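Side-chain contact in DNA-entry nuclease inhibitor (Bacillus subtilis subsp. subtilis, PDB 4MQD), which inhibits the DNA-entry nuclease and plays a role in making cells competent for transformation, as part of a complex that governs binding and entry of donor DNA: residues G89-I92 with K98-S101. Sequence-based numbering, arbitrary orientation.
Sequences GIHI and KRLS
His91 and Ser101 face each other as a non-hydrogen-bonded pair of an antiparallel beta hairpin, and the imidazole illustrates how a side chain on one face of a hairpin can add a bond to the backbone of the partner strand. With CG beside the backbone N (chi1 -64°), the ring brings ND1 over to the partner strand, where ND1 donates to Leu100 O at 3.2 Å and makes a weak, bent bond to Ser101 OG at 2.9 Å. Both oxygens lie at the ring edge, near its plane. Ile92 N, at 3.1 Å, also donates to Leu100 O, and the backbone and side-chain donors hold this oxygen from opposite faces of its carbonyl plane. Arg99 completes the setting: its extended first part carries CD over the middle of the imidazole, a CH-pi contact with CD 3.8 Å from the centroid. A bend at chi3 (-82°) then leads to a guanidinium inclined 31° to the ring, whose NE forms a salt bridge with Glu93. A leucine in place of His91 would probably take the side-chain donor from Leu100 O, leave Ser101 OG without its weak bond from the ring, and deprive the Arg99 methylenes of the flat surface they rest on. Ile92 and Leu100, the neighbouring hydrogen-bonded pair, turn to the other face of the sheet; Leu100 N donates to Ile92 O at 2.9 Å, and Ile92 CB lies 4.2 Å from Leu100 CB. Strand 90-93 runs between 19-24 and strand 100-102, outermost in its sheet within this chain. On the His91 face, Phe23 of strand 19-24 meets the imidazole with its own ring, whereas Ile92 and Leu100 pack against Ile62 of strand 59-66, joining the hairpin to the mixed sheet of the chain.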
loop_
_atom_site.group_PDB
_atom_site.type_symbol
_atom_site.label_atom_id
_atom_site.label_comp_id
_atom_site.label_asym_id
_atom_site.label_seq_id
_atom_site.Cartn_x
_atom_site.Cartn_y
_atom_site.Cartn_z
ATOM N N GLY A 89 21.917 -16.027 4.273
ATOM C CA GLY A 89 22.166 -15.091 3.172
ATOM C C GLY A 89 21.488 -15.494 1.871
ATOM O O GLY A 89 21.333 -16.682 1.584
ATOM N N ILE A 90 21.083 -14.497 1.088
ATOM C CA ILE A 90 20.497 -14.717 -0.236
ATOM C C ILE A 90 21.044 -13.711 -1.243
ATOM O O ILE A 90 21.681 -12.730 -0.863
ATOM C CB ILE A 90 18.959 -14.588 -0.215
ATOM C CG1 ILE A 90 18.535 -13.202 0.284
ATOM C CG2 ILE A 90 18.347 -15.677 0.651
ATOM C CD1 ILE A 90 17.093 -12.859 -0.016
ATOM N N HIS A 91 20.788 -13.965 -2.523
ATOM C CA HIS A 91 21.113 -13.017 -3.586
ATOM C C HIS A 91 19.870 -12.673 -4.391
ATOM O O HIS A 91 18.919 -13.450 -4.447
ATOM C CB HIS A 91 22.160 -13.593 -4.539
ATOM C CG HIS A 91 23.487 -13.859 -3.901
ATOM N ND1 HIS A 91 24.237 -12.871 -3.301
ATOM C CD2 HIS A 91 24.206 -15.000 -3.790
ATOM C CE1 HIS A 91 25.358 -13.396 -2.836
ATOM N NE2 HIS A 91 25.363 -14.685 -3.121
ATOM N N ILE A 92 19.890 -11.495 -5.007
ATOM C CA ILE A 92 18.891 -11.115 -5.999
ATOM C C ILE A 92 19.636 -10.608 -7.225
ATOM O O ILE A 92 20.591 -9.840 -7.103
ATOM C CB ILE A 92 17.923 -10.037 -5.474
ATOM C CG1 ILE A 92 17.202 -10.549 -4.220
ATOM C CG2 ILE A 92 16.928 -9.648 -6.562
ATOM C CD1 ILE A 92 16.182 -9.590 -3.641
ATOM N N LYS A 98 24.048 -6.518 -11.846
ATOM C CA LYS A 98 24.805 -6.595 -10.598
ATOM C C LYS A 98 24.169 -7.654 -9.707
ATOM O O LYS A 98 22.957 -7.883 -9.776
ATOM C CB LYS A 98 24.801 -5.251 -9.865
ATOM C CG LYS A 98 25.543 -4.143 -10.592
ATOM C CD LYS A 98 25.633 -2.873 -9.755
ATOM C CE LYS A 98 24.293 -2.162 -9.650
ATOM N NZ LYS A 98 24.410 -0.855 -8.947
ATOM N N ARG A 99 24.986 -8.303 -8.881
ATOM C CA ARG A 99 24.484 -9.265 -7.909
ATOM C C ARG A 99 24.217 -8.557 -6.586
ATOM O O ARG A 99 25.135 -8.025 -5.964
ATOM C CB ARG A 99 25.477 -10.409 -7.703
ATOM C CG ARG A 99 25.026 -11.425 -6.663
ATOM C CD ARG A 99 25.945 -12.631 -6.594
ATOM N NE ARG A 99 25.650 -13.615 -7.636
ATOM C CZ ARG A 99 26.094 -14.871 -7.638
ATOM N NH1 ARG A 99 26.862 -15.321 -6.650
ATOM N NH2 ARG A 99 25.765 -15.688 -8.633
ATOM N N LEU A 100 22.955 -8.544 -6.169
ATOM C CA LEU A 100 22.581 -7.991 -4.873
ATOM C C LEU A 100 22.702 -9.078 -3.813
ATOM O O LEU A 100 22.558 -10.264 -4.116
ATOM C CB LEU A 100 21.150 -7.451 -4.907
ATOM C CG LEU A 100 20.823 -6.473 -6.039
ATOM C CD1 LEU A 100 19.382 -6.004 -5.923
ATOM C CD2 LEU A 100 21.771 -5.284 -6.035
ATOM N N SER A 101 22.977 -8.668 -2.578
ATOM C CA SER A 101 23.086 -9.594 -1.455
ATOM C C SER A 101 22.321 -9.064 -0.251
ATOM O O SER A 101 22.331 -7.863 0.018
ATOM C CB SER A 101 24.551 -9.810 -1.084
ATOM O OG SER A 101 25.259 -10.386 -2.164
#